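Local coordinates for 2-keto-3-deoxygluconate kinase (PDB 2AFB), which probably phosphorylates 2-keto-3-deoxygluconate at the expense of ATP to give the 6-phosphate, as a sugar kinase of the pfkB family, at residues 51-56 / 82-86; 68-74 / 92-97; 141-145 / 159-163; 284-290 / 322-328. All blocks are in the same frame, centred on the assembly; numbering follows the deposited sequence.

Interaction 1 of 4, residues 51-56 / 82-86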
loop_
_atom_site.group_PDB
_atom_site.type_symbol
_atom_site.label_atom_id
_atom_site.label_comp_id
_atom_site.label_asym_id
_atom_site.label_seq_id
_atom_site.Cartn_x
_atom_site.Cartn_y
_atom_site.Cartn_z
ATOM N N ALA A 51 -22.308 20.418 2.266
ATOM C CA ALA A 51 -21.556 21.394 3.039
ATOM C C ALA A 51 -20.111 21.472 2.523
ATOM O O ALA A 51 -19.517 22.548 2.401
ATOM C CB ALA A 51 -21.571 21.011 4.549
ATOM N N ALA A 52 -19.541 20.319 2.183
ATOM C CA ALA A 52 -18.148 20.289 1.768
ATOM C C ALA A 52 -17.997 20.960 0.427
ATOM O O ALA A 52 -16.969 21.609 0.212
ATOM C CB ALA A 52 -17.581 18.852 1.733
ATOM N N PHE A 53 -19.002 20.810 -0.444
ATOM C CA PHE A 53 -19.033 21.513 -1.756
ATOM C C PHE A 53 -19.053 23.031 -1.555
ATOM O O PHE A 53 -18.209 23.796 -2.024
ATOM C CB PHE A 53 -20.231 21.044 -2.621
ATOM C CG PHE A 53 -20.248 21.661 -3.968
ATOM C CD1 PHE A 53 -20.718 22.954 -4.138
ATOM C CD2 PHE A 53 -19.690 21.010 -5.050
ATOM C CE1 PHE A 53 -20.647 23.588 -5.342
ATOM C CE2 PHE A 53 -19.630 21.640 -6.265
ATOM C CZ PHE A 53 -20.109 22.936 -6.412
ATOM N N LEU A 54 -20.014 23.465 -0.782
ATOM C CA LEU A 54 -20.112 24.902 -0.487
ATOM C C LEU A 54 -18.834 25.454 0.184
ATOM O O LEU A 54 -18.432 26.544 -0.123
ATOM C CB LEU A 54 -21.383 25.204 0.333
ATOM C CG LEU A 54 -22.621 24.839 -0.499
ATOM C CD1 LEU A 54 -23.820 24.680 0.416
ATOM C CD2 LEU A 54 -22.876 25.803 -1.616
ATOM N N ALA A 55 -18.204 24.706 1.086
ATOM C CA ALA A 55 -16.925 25.153 1.633
ATOM C C ALA A 55 -15.834 25.223 0.547
ATOM O O ALA A 55 -15.074 26.173 0.508
ATOM C CB ALA A 55 -16.488 24.273 2.805
ATOM N N GLN A 56 -15.795 24.239 -0.341
ATOM C CA GLN A 56 -14.833 24.206 -1.431
ATOM C C GLN A 56 -15.031 25.423 -2.378
ATOM O O GLN A 56 -14.101 25.926 -2.945
ATOM C CB GLN A 56 -14.955 22.863 -2.183
ATOM C CG GLN A 56 -14.276 21.641 -1.440
ATOM C CD GLN A 56 -12.735 21.753 -1.467
ATOM O OE1 GLN A 56 -12.111 21.694 -2.532
ATOM N NE2 GLN A 56 -12.130 21.940 -0.291
ATOM N N LYS A 82 -10.937 19.879 7.349
ATOM C CA LYS A 82 -9.915 19.889 6.348
ATOM C C LYS A 82 -10.468 20.500 5.025
ATOM O O LYS A 82 -9.791 21.245 4.343
ATOM C CB LYS A 82 -9.434 18.439 6.108
ATOM C CG LYS A 82 -8.619 18.326 4.864
ATOM C CD LYS A 82 -8.244 16.904 4.528
ATOM C CE LYS A 82 -7.282 16.885 3.322
ATOM N NZ LYS A 82 -6.695 15.542 3.018
ATOM N N PHE A 83 -11.693 20.139 4.678
ATOM C CA PHE A 83 -12.340 20.657 3.497
ATOM C C PHE A 83 -12.959 22.035 3.686
ATOM O O PHE A 83 -13.558 22.554 2.771
ATOM C CB PHE A 83 -13.397 19.691 2.992
ATOM C CG PHE A 83 -12.845 18.528 2.251
ATOM C CD1 PHE A 83 -12.169 17.520 2.922
ATOM C CD2 PHE A 83 -13.019 18.416 0.856
ATOM C CE1 PHE A 83 -11.648 16.444 2.239
ATOM C CE2 PHE A 83 -12.509 17.318 0.169
ATOM C CZ PHE A 83 -11.845 16.323 0.850
ATOM N N GLY A 84 -12.819 22.620 4.862
ATOM C CA GLY A 84 -13.251 24.002 5.096
ATOM C C GLY A 84 -14.604 24.115 5.768
ATOM O O GLY A 84 -15.074 25.230 5.982
ATOM N N VAL A 85 -15.242 22.975 6.096
ATOM C CA VAL A 85 -16.559 23.002 6.704
ATOM C C VAL A 85 -16.377 23.370 8.163
ATOM O O VAL A 85 -15.463 22.888 8.800
ATOM C CB VAL A 85 -17.286 21.646 6.580
ATOM C CG1 VAL A 85 -18.612 21.665 7.337
ATOM C CG2 VAL A 85 -17.510 21.330 5.169
ATOM N N LYS A 86 -17.208 24.268 8.666
ATOM C CA LYS A 86 -17.170 24.680 10.084
ATOM C C LYS A 86 -17.982 23.702 10.955
ATOM O O LYS A 86 -19.070 23.300 10.586
ATOM C CB LYS A 86 -17.654 26.124 10.234
ATOM C CG LYS A 86 -17.077 27.049 9.153
ATOM C CD LYS A 86 -17.006 28.482 9.581
ATOM C CE LYS A 86 -16.403 29.377 8.496
ATOM N NZ LYS A 86 -15.012 29.002 8.194
#
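At Phe-83, the chain is just leaving helix 71-82. The carbonyl O of Phe-83 faces the last turn of helix 46-56, 3.4 Å from Ala-55 CB, and accepts a weak hydrogen bond from Gln-56 NE2 (3.4 Å, angle 164°). The ring lies obliquely to that amide, with Phe-83 CD2 3.8 Å from Gln-56 NE2, and Phe-329 meets it edge-to-face. Gly-84 follows with phi 99° and closes a Schellman motif, which ends helix 71-82 and turns the backbone past the other helix. Here the CA atoms of the two segments come closest, those of Ala-55 and Gly-84 being 5.2 Å apart; an ideal CB on Gly-84 would sit only 3.4 Å from Ala-55 CB and would also jam against the preceding carbonyl. Val-85 then packs along the alanine surface of helix 46-56: its CG2 lies 3.6 Å from Ala-51 O, 3.6 Å from Ala-52 CA and 3.9 Å from Ala-55 CB, while its CG1 reaches Ala-51 CB at 4.1 Å.

Interaction 2 of 4, residues 68-74 / 92-97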
loop_
_atom_site.group_PDB
_atom_site.type_symbol
_atom_site.label_atom_id
_atom_site.label_comp_id
_atom_site.label_asym_id
_atom_site.label_seq_id
_atom_site.Cartn_x
_atom_site.Cartn_y
_atom_site.Cartn_z
ATOM N N PRO A 68 -20.130 10.756 18.104
ATOM C CA PRO A 68 -19.705 10.278 19.411
ATOM C C PRO A 68 -18.382 10.910 19.761
ATOM O O PRO A 68 -17.631 11.220 18.878
ATOM C CB PRO A 68 -19.500 8.776 19.188
ATOM C CG PRO A 68 -19.131 8.677 17.754
ATOM C CD PRO A 68 -19.957 9.721 17.067
ATOM N N ASN A 69 -18.110 11.088 21.036
ATOM C CA ASN A 69 -16.755 11.355 21.487
ATOM C C ASN A 69 -15.905 10.103 21.477
ATOM O O ASN A 69 -15.721 9.469 22.501
ATOM C CB ASN A 69 -16.757 11.954 22.892
ATOM C CG ASN A 69 -17.280 13.363 22.913
ATOM O OD1 ASN A 69 -16.781 14.230 22.185
ATOM N ND2 ASN A 69 -18.276 13.604 23.741
ATOM N N ASN A 70 -15.422 9.723 20.301
ATOM C CA ASN A 70 -14.459 8.675 20.184
ATOM C C ASN A 70 -13.626 9.086 18.985
ATOM O O ASN A 70 -13.963 10.049 18.322
ATOM C CB ASN A 70 -15.154 7.282 20.126
ATOM C CG ASN A 70 -15.895 6.982 18.786
ATOM O OD1 ASN A 70 -15.584 7.562 17.767
ATOM N ND2 ASN A 70 -16.852 6.022 18.809
ATOM N N PRO A 71 -12.510 8.397 18.733
ATOM C CA PRO A 71 -11.657 8.776 17.620
ATOM C C PRO A 71 -12.319 8.798 16.250
ATOM O O PRO A 71 -11.866 9.538 15.391
ATOM C CB PRO A 71 -10.586 7.701 17.635
ATOM C CG PRO A 71 -10.516 7.251 19.037
ATOM C CD PRO A 71 -11.925 7.268 19.494
ATOM N N LEU A 72 -13.347 7.990 16.013
ATOM C CA LEU A 72 -14.025 8.034 14.712
ATOM C C LEU A 72 -14.832 9.313 14.554
ATOM O O LEU A 72 -14.780 9.962 13.522
ATOM C CB LEU A 72 -14.882 6.785 14.485
ATOM C CG LEU A 72 -13.925 5.573 14.363
ATOM C CD1 LEU A 72 -14.521 4.348 14.915
ATOM C CD2 LEU A 72 -13.409 5.375 12.939
ATOM N N GLY A 73 -15.535 9.709 15.594
ATOM C CA GLY A 73 -16.176 11.034 15.605
ATOM C C GLY A 73 -15.197 12.199 15.460
ATOM O O GLY A 73 -15.468 13.181 14.728
ATOM N N ASP A 74 -14.066 12.124 16.163
ATOM C CA ASP A 74 -12.989 13.146 16.001
ATOM C C ASP A 74 -12.478 13.214 14.502
ATOM O O ASP A 74 -12.269 14.292 13.914
ATOM C CB ASP A 74 -11.800 12.784 16.876
ATOM C CG ASP A 74 -12.073 12.886 18.400
ATOM O OD1 ASP A 74 -13.115 13.437 18.836
ATOM O OD2 ASP A 74 -11.187 12.413 19.178
ATOM N N ARG A 92 -21.891 16.562 20.402
ATOM C CA ARG A 92 -21.092 15.379 20.727
ATOM C C ARG A 92 -21.738 14.512 21.821
ATOM O O ARG A 92 -22.256 15.022 22.837
ATOM C CB ARG A 92 -19.668 15.786 21.139
ATOM C CG ARG A 92 -18.947 16.719 20.166
ATOM C CD ARG A 92 -18.794 16.149 18.726
ATOM N NE ARG A 92 -18.016 14.930 18.721
ATOM C CZ ARG A 92 -16.706 14.840 18.517
ATOM N NH1 ARG A 92 -15.978 15.900 18.201
ATOM N NH2 ARG A 92 -16.113 13.645 18.589
ATOM N N GLY A 93 -21.750 13.208 21.616
ATOM C CA GLY A 93 -22.440 12.336 22.534
ATOM C C GLY A 93 -22.876 11.085 21.822
ATOM O O GLY A 93 -22.599 10.901 20.653
ATOM N N GLY A 94 -23.564 10.216 22.544
ATOM C CA GLY A 94 -23.985 8.920 22.012
ATOM C C GLY A 94 -22.859 7.899 21.966
ATOM O O GLY A 94 -21.725 8.185 22.367
ATOM N N ASN A 95 -23.164 6.766 21.337
ATOM C CA ASN A 95 -22.374 5.551 21.456
ATOM C C ASN A 95 -21.477 5.150 20.331
ATOM O O ASN A 95 -20.443 4.551 20.573
ATOM C CB ASN A 95 -23.328 4.403 21.797
ATOM C CG ASN A 95 -23.981 4.634 23.096
ATOM O OD1 ASN A 95 -23.310 5.011 24.063
ATOM N ND2 ASN A 95 -25.306 4.549 23.120
ATOM N N ARG A 96 -21.866 5.452 19.100
ATOM C CA ARG A 96 -21.111 5.052 17.930
ATOM C C ARG A 96 -21.362 6.028 16.783
ATOM O O ARG A 96 -22.364 6.758 16.771
ATOM C CB ARG A 96 -21.503 3.647 17.448
ATOM C CG ARG A 96 -22.895 3.541 16.790
ATOM C CD ARG A 96 -23.325 2.088 16.616
ATOM N NE ARG A 96 -22.501 1.385 15.633
ATOM C CZ ARG A 96 -22.710 1.413 14.324
ATOM N NH1 ARG A 96 -23.744 2.077 13.793
ATOM N NH2 ARG A 96 -21.898 0.758 13.533
ATOM N N ILE A 97 -20.435 6.008 15.842
ATOM C CA ILE A 97 -20.619 6.576 14.511
ATOM C C ILE A 97 -21.208 5.543 13.584
ATOM O O ILE A 97 -20.954 4.358 13.711
ATOM C CB ILE A 97 -19.321 7.122 13.915
ATOM C CG1 ILE A 97 -19.626 8.160 12.819
ATOM C CG2 ILE A 97 -18.416 6.001 13.373
ATOM C CD1 ILE A 97 -18.375 8.805 12.155
HETATM O O HOH W 1 -18.043 4.146 16.824
HETATM O O HOH W 2 -17.339 4.741 21.288
#
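The N-terminal cap of helix 71-82 meets the connection that runs from strand 90-92 of the main sheet towards strand 99-103 of the smaller sheet. Asn-70 is the N-cap: its OD1 accepts from Gly-73 N at 3.1 Å (angle 167°) and, weakly, from Leu-72 N at 2.9 Å. Its ND2 turns the other way and donates to two waters: Asn-70 ND2 is 3.0 Å from water 1, which also accepts from Ile-97 N, and 2.8 Å from water 2, which donates to Asn-95 O. Just upstream, Asn-69 is the centre of an inverse gamma turn, and Pro-68 packs into the curve of 92-97, with Pro-68 CG 3.5 Å from Ile-97 N and a CA-H...O contact of 3.2 Å from Pro-68 CA to Gly-93 O. Leu-72 CB adds an apolar contact to Ile-97 CG2 at 3.8 Å. Arg-92, all m through chi3, curls its guanidinium between Asn-69 OD1 over one face and Gly-73 O over the opposite one. Near its plane, NH2 donates to Pro-68 O (2.9 Å, 170°) and to Asp-74 OD1 (3.0 Å, 160°), the latter a salt bridge. Arg-96 instead pairs with Asp-116 of the fourth subunit. One guanidinium nitrogen thus ties a turn carbonyl to a first-turn carboxylate, while the cap joins the far end of 92-97 through water.

Interaction 3 of 4, residues 141-145 / 159-163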
loop_
_atom_site.group_PDB
_atom_site.type_symbol
_atom_site.label_atom_id
_atom_site.label_comp_id
_atom_site.label_asym_id
_atom_site.label_seq_id
_atom_site.Cartn_x
_atom_site.Cartn_y
_atom_site.Cartn_z
ATOM N N TRP A 141 -29.000 30.301 3.950
ATOM C CA TRP A 141 -29.458 29.038 3.357
ATOM C C TRP A 141 -29.398 27.888 4.331
ATOM O O TRP A 141 -28.498 27.830 5.144
ATOM C CB TRP A 141 -28.601 28.661 2.143
ATOM C CG TRP A 141 -29.299 27.800 1.155
ATOM C CD1 TRP A 141 -29.549 26.461 1.270
ATOM C CD2 TRP A 141 -29.830 28.193 -0.127
ATOM N NE1 TRP A 141 -30.194 26.001 0.155
ATOM C CE2 TRP A 141 -30.350 27.036 -0.734
ATOM C CE3 TRP A 141 -29.818 29.376 -0.852
ATOM C CZ2 TRP A 141 -30.912 27.044 -2.011
ATOM C CZ3 TRP A 141 -30.426 29.407 -2.122
ATOM C CH2 TRP A 141 -30.965 28.253 -2.677
ATOM N N PHE A 142 -30.416 27.016 4.222
ATOM C CA PHE A 142 -30.549 25.756 4.948
ATOM C C PHE A 142 -30.953 24.612 4.003
ATOM O O PHE A 142 -31.914 24.703 3.224
ATOM C CB PHE A 142 -31.575 25.863 6.056
ATOM C CG PHE A 142 -31.727 24.614 6.834
ATOM C CD1 PHE A 142 -30.724 24.179 7.648
ATOM C CD2 PHE A 142 -32.867 23.828 6.708
ATOM C CE1 PHE A 142 -30.872 23.004 8.368
ATOM C CE2 PHE A 142 -32.998 22.634 7.423
ATOM C CZ PHE A 142 -32.027 22.246 8.261
ATOM N N HIS A 143 -30.182 23.554 4.085
ATOM C CA HIS A 143 -30.336 22.373 3.242
ATOM C C HIS A 143 -30.498 21.076 4.051
ATOM O O HIS A 143 -29.759 20.861 5.002
ATOM C CB HIS A 143 -29.142 22.232 2.278
ATOM C CG HIS A 143 -29.261 21.043 1.396
ATOM N ND1 HIS A 143 -30.150 20.995 0.348
ATOM C CD2 HIS A 143 -28.687 19.817 1.472
ATOM C CE1 HIS A 143 -30.070 19.806 -0.225
ATOM N NE2 HIS A 143 -29.214 19.063 0.464
ATOM N N PHE A 144 -31.467 20.225 3.656
ATOM C CA PHE A 144 -31.654 18.880 4.243
ATOM C C PHE A 144 -32.017 17.925 3.137
ATOM O O PHE A 144 -32.326 18.373 2.014
ATOM C CB PHE A 144 -32.721 18.822 5.385
ATOM C CG PHE A 144 -34.165 19.054 4.936
ATOM C CD1 PHE A 144 -34.621 20.334 4.611
ATOM C CD2 PHE A 144 -35.065 17.998 4.873
ATOM C CE1 PHE A 144 -35.939 20.530 4.213
ATOM C CE2 PHE A 144 -36.341 18.176 4.470
ATOM C CZ PHE A 144 -36.789 19.445 4.132
ATOM N N SER A 145 -31.919 16.612 3.428
ATOM C CA SER A 145 -32.388 15.602 2.489
ATOM C C SER A 145 -33.348 14.591 3.119
ATOM O O SER A 145 -33.371 14.415 4.348
ATOM C CB SER A 145 -31.220 14.880 1.857
ATOM O OG SER A 145 -30.978 13.672 2.533
ATOM N N LEU A 159 -35.993 18.120 12.453
ATOM C CA LEU A 159 -36.061 18.870 11.182
ATOM C C LEU A 159 -37.154 19.901 11.190
ATOM O O LEU A 159 -36.971 21.002 10.676
ATOM C CB LEU A 159 -36.251 17.962 9.967
ATOM C CG LEU A 159 -34.894 17.694 9.346
ATOM C CD1 LEU A 159 -34.903 16.429 8.451
ATOM C CD2 LEU A 159 -34.457 18.987 8.604
ATOM N N GLU A 160 -38.302 19.526 11.756
ATOM C CA GLU A 160 -39.405 20.461 11.857
ATOM C C GLU A 160 -39.028 21.658 12.695
ATOM O O GLU A 160 -39.415 22.783 12.358
ATOM C CB GLU A 160 -40.652 19.797 12.431
ATOM C CG GLU A 160 -41.907 20.603 12.123
ATOM C CD GLU A 160 -43.186 19.911 12.544
ATOM O OE1 GLU A 160 -44.261 20.443 12.205
ATOM O OE2 GLU A 160 -43.123 18.854 13.208
ATOM N N ASP A 161 -38.310 21.414 13.794
ATOM C CA ASP A 161 -37.757 22.500 14.634
ATOM C C ASP A 161 -36.912 23.419 13.773
ATOM O O ASP A 161 -37.091 24.629 13.801
ATOM C CB ASP A 161 -36.852 21.992 15.763
ATOM C CG ASP A 161 -37.613 21.314 16.905
ATOM O OD1 ASP A 161 -38.829 21.546 17.062
ATOM O OD2 ASP A 161 -36.982 20.523 17.649
ATOM N N ALA A 162 -35.976 22.841 13.024
ATOM C CA ALA A 162 -35.085 23.645 12.158
ATOM C C ALA A 162 -35.858 24.452 11.113
ATOM O O ALA A 162 -35.534 25.601 10.811
ATOM C CB ALA A 162 -34.035 22.740 11.434
ATOM N N LEU A 163 -36.887 23.848 10.562
ATOM C CA LEU A 163 -37.582 24.458 9.436
ATOM C C LEU A 163 -38.488 25.612 9.902
ATOM O O LEU A 163 -38.701 26.596 9.192
ATOM C CB LEU A 163 -38.405 23.397 8.728
ATOM C CG LEU A 163 -37.654 22.380 7.902
ATOM C CD1 LEU A 163 -38.567 21.209 7.497
ATOM C CD2 LEU A 163 -37.065 23.070 6.689
#
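Strand 139-145 and helix 155-169 are the first two elements of a beta-alpha-beta unit completed by strand 172-176, part of the alpha/beta core of the ribokinase-like fold. The short segments run nearly antiparallel, at 159°, with axes 10.6 Å apart at closest approach, and side chains bridge the gap. Along the strand they alternate between the two faces of the sheet. Trp-141 is turned to the far face, where it packs on Ile-299 and Leu-303 of helix 290-304. Phe-142 points towards helix 155-169: its CZ lies 3.8 Å from Ala-162 CB and 4.1 Å from Leu-159 CD2, and its CE2 is 4.2 Å from Leu-163 CD2. Both leucine methyls approach the edge of this ring. His-143 reverts to the far face, where its ND1 is hydrogen-bonded to Ser-174 OG of the neighbouring strand. Phe-144 returns to the helix side with chi1 in p, against t for Phe-142, so the two rings leave the strand in different directions and both reach Leu-163. In the backbone register the nearest CA pairs are Phe-142 with Leu-163 (8.4 Å) and Phe-144 with Leu-159 (8.2 Å). All five touching residues are buried, and every contact is apolar. At Phe-144 the closest approaches are CB to Leu-159 CD2 and CE1 to Leu-163 CD2, both at 3.7 Å.

Interaction 4 of 4, residues 284-290 / 322-328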
loop_
_atom_site.group_PDB
_atom_site.type_symbol
_atom_site.label_atom_id
_atom_site.label_comp_id
_atom_site.label_asym_id
_atom_site.label_seq_id
_atom_site.Cartn_x
_atom_site.Cartn_y
_atom_site.Cartn_z
ATOM N N ILE A 284 -16.429 6.495 -14.861
ATOM C CA ILE A 284 -16.554 6.780 -13.461
ATOM C C ILE A 284 -15.365 6.273 -12.615
ATOM O O ILE A 284 -14.924 5.151 -12.794
ATOM C CB ILE A 284 -17.891 6.117 -12.977
ATOM C CG1 ILE A 284 -19.085 6.759 -13.720
ATOM C CG2 ILE A 284 -18.045 6.227 -11.516
ATOM C CD1 ILE A 284 -20.378 6.002 -13.555
ATOM N N VAL A 285 -14.830 7.122 -11.731
ATOM C CA VAL A 285 -13.876 6.726 -10.683
ATOM C C VAL A 285 -14.667 6.411 -9.358
ATOM O O VAL A 285 -14.477 5.362 -8.713
ATOM C CB VAL A 285 -12.911 7.840 -10.383
ATOM C CG1 VAL A 285 -12.096 7.553 -9.137
ATOM C CG2 VAL A 285 -12.039 8.123 -11.588
ATOM N N ASP A 286 -15.547 7.332 -8.979
ATOM C CA ASP A 286 -16.367 7.195 -7.767
ATOM C C ASP A 286 -17.611 8.054 -7.906
ATOM O O ASP A 286 -17.544 9.254 -7.680
ATOM C CB ASP A 286 -15.573 7.625 -6.526
ATOM C CG ASP A 286 -16.176 7.097 -5.186
ATOM O OD1 ASP A 286 -17.433 6.814 -5.100
ATOM O OD2 ASP A 286 -15.354 6.970 -4.224
ATOM N N ARG A 287 -18.749 7.432 -8.216
ATOM C CA ARG A 287 -20.002 8.192 -8.384
ATOM C C ARG A 287 -20.634 8.663 -7.074
ATOM O O ARG A 287 -21.544 9.506 -7.085
ATOM C CB ARG A 287 -21.037 7.392 -9.166
ATOM C CG ARG A 287 -22.017 6.611 -8.309
ATOM C CD ARG A 287 -22.989 5.789 -9.167
ATOM N NE ARG A 287 -24.391 6.244 -9.188
ATOM C CZ ARG A 287 -25.434 5.449 -9.515
ATOM N NH1 ARG A 287 -25.238 4.172 -9.827
ATOM N NH2 ARG A 287 -26.688 5.909 -9.529
ATOM N N VAL A 288 -20.195 8.107 -5.954
ATOM C CA VAL A 288 -20.732 8.532 -4.655
ATOM C C VAL A 288 -20.557 10.060 -4.485
ATOM O O VAL A 288 -19.486 10.608 -4.757
ATOM C CB VAL A 288 -20.112 7.769 -3.445
ATOM C CG1 VAL A 288 -20.710 8.281 -2.121
ATOM C CG2 VAL A 288 -20.403 6.272 -3.593
ATOM N N GLY A 289 -21.619 10.723 -4.041
ATOM C CA GLY A 289 -21.584 12.198 -3.826
ATOM C C GLY A 289 -21.969 13.041 -5.036
ATOM O O GLY A 289 -22.065 14.271 -4.935
ATOM N N ALA A 290 -22.215 12.409 -6.180
ATOM C CA ALA A 290 -22.392 13.192 -7.423
ATOM C C ALA A 290 -23.680 14.031 -7.367
ATOM O O ALA A 290 -23.689 15.249 -7.634
ATOM C CB ALA A 290 -22.395 12.262 -8.627
ATOM N N LYS A 322 -17.378 15.448 -9.988
ATOM C CA LYS A 322 -17.360 14.630 -8.779
ATOM C C LYS A 322 -17.175 13.142 -9.151
ATOM O O LYS A 322 -16.458 12.432 -8.471
ATOM C CB LYS A 322 -18.651 14.820 -7.929
ATOM C CG LYS A 322 -18.767 13.937 -6.676
ATOM C CD LYS A 322 -17.516 13.948 -5.795
ATOM C CE LYS A 322 -17.313 12.679 -4.952
ATOM N NZ LYS A 322 -16.987 11.373 -5.647
ATOM N N HIS A 323 -17.773 12.694 -10.252
ATOM C CA HIS A 323 -17.708 11.275 -10.644
ATOM C C HIS A 323 -16.243 10.825 -10.814
ATOM O O HIS A 323 -15.971 9.613 -10.841
ATOM C CB HIS A 323 -18.412 11.010 -11.956
ATOM C CG HIS A 323 -19.912 10.992 -11.900
ATOM N ND1 HIS A 323 -20.683 12.144 -11.889
ATOM C CD2 HIS A 323 -20.780 9.960 -11.963
ATOM C CE1 HIS A 323 -21.960 11.813 -11.932
ATOM N NE2 HIS A 323 -22.050 10.494 -11.947
ATOM N N THR A 324 -15.311 11.794 -10.928
ATOM C CA THR A 324 -13.875 11.539 -11.227
ATOM C C THR A 324 -12.980 11.535 -10.000
ATOM O O THR A 324 -11.759 11.259 -10.109
ATOM C CB THR A 324 -13.273 12.600 -12.235
ATOM O OG1 THR A 324 -13.192 13.878 -11.602
ATOM C CG2 THR A 324 -14.179 12.741 -13.468
ATOM N N ILE A 325 -13.570 11.879 -8.868
ATOM C CA ILE A 325 -12.846 12.140 -7.605
ATOM C C ILE A 325 -13.202 11.075 -6.548
ATOM O O ILE A 325 -14.373 10.988 -6.169
ATOM C CB ILE A 325 -13.195 13.550 -7.104
ATOM C CG1 ILE A 325 -12.716 14.590 -8.109
ATOM C CG2 ILE A 325 -12.548 13.939 -5.786
ATOM C CD1 ILE A 325 -13.303 15.932 -7.802
ATOM N N PRO A 326 -12.187 10.267 -6.098
ATOM C CA PRO A 326 -12.340 9.279 -5.032
ATOM C C PRO A 326 -12.881 9.913 -3.751
ATOM O O PRO A 326 -12.535 11.038 -3.429
ATOM C CB PRO A 326 -10.912 8.756 -4.805
ATOM C CG PRO A 326 -10.188 9.006 -6.106
ATOM C CD PRO A 326 -10.795 10.282 -6.627
ATOM N N GLY A 327 -13.825 9.224 -3.109
ATOM C CA GLY A 327 -14.454 9.704 -1.891
ATOM C C GLY A 327 -15.814 10.308 -2.112
ATOM O O GLY A 327 -16.398 10.170 -3.189
ATOM N N ASP A 328 -16.334 10.949 -1.061
ATOM C CA ASP A 328 -17.703 11.457 -1.056
ATOM C C ASP A 328 -17.733 12.986 -1.331
ATOM O O ASP A 328 -18.739 13.532 -1.781
ATOM C CB ASP A 328 -18.399 11.166 0.308
ATOM C CG ASP A 328 -18.690 9.687 0.567
ATOM O OD1 ASP A 328 -18.106 8.828 -0.081
ATOM O OD2 ASP A 328 -19.516 9.365 1.464
HETATM O O HOH W 3 -20.020 15.325 -3.228
#
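Two irregular loops are joined by their backbones: His-323 O accepts from both Val-285 N (2.9 Å, 146°) and Asp-286 N (3.0 Å, 172°). Residues 287-290 form a type II turn, closed by Ala-290 N to Arg-287 O at 3.1 Å, and 322-325 a type I turn. Gly-289, with phi 89°, occupies the N-cap position of helix 290-304; an ideal CB there would clash with Asp-328 O at 2.3 Å. Gly-289 and Ala-290 open the GAGD motif of pfkB kinases, which in relatives forms the anion hole. Lys-322 NZ lies amid four carbonyls: Val-288 O (2.8 Å), Ile-325 O (2.7 Å), Gly-327 O (2.8 Å) and, weakly, Asp-286 O (3.0 Å). This cage resembles the monovalent-cation site of ribokinase, consistent with the ammonium group replacing the ion. Asp-286 OD1 makes an Asx turn with Val-288 N (3.2 Å), and its OD2 accepts from Gly-327 N (2.9 Å). Ala-290 CB makes a CH-pi contact with His-323, 3.7 Å from the ring centroid.

In the fold
Interactions 1 and 2 lie at the two ends of helix 71-82, their segments alternating along the chain and their centres about 20 Å apart. Interaction 1 is also close to interactions 3 and 4, about 6 Å from each between nearest atoms, although those two lie on opposite sides of the chain's centre, 26 Å apart centre to centre. Helix 290-304 connects all three: it starts in interaction 4 and packs against Phe-53 and Leu-54 of interaction 1 and Trp-141 of interaction 3. Interaction 4 contains the first two residues of the GAGD motif and so is probably the one nearest the catalytic centre. The side chain of Phe-83 is about 5 Å from a bound nickel ion, and Gly-327 about 9 Å from one.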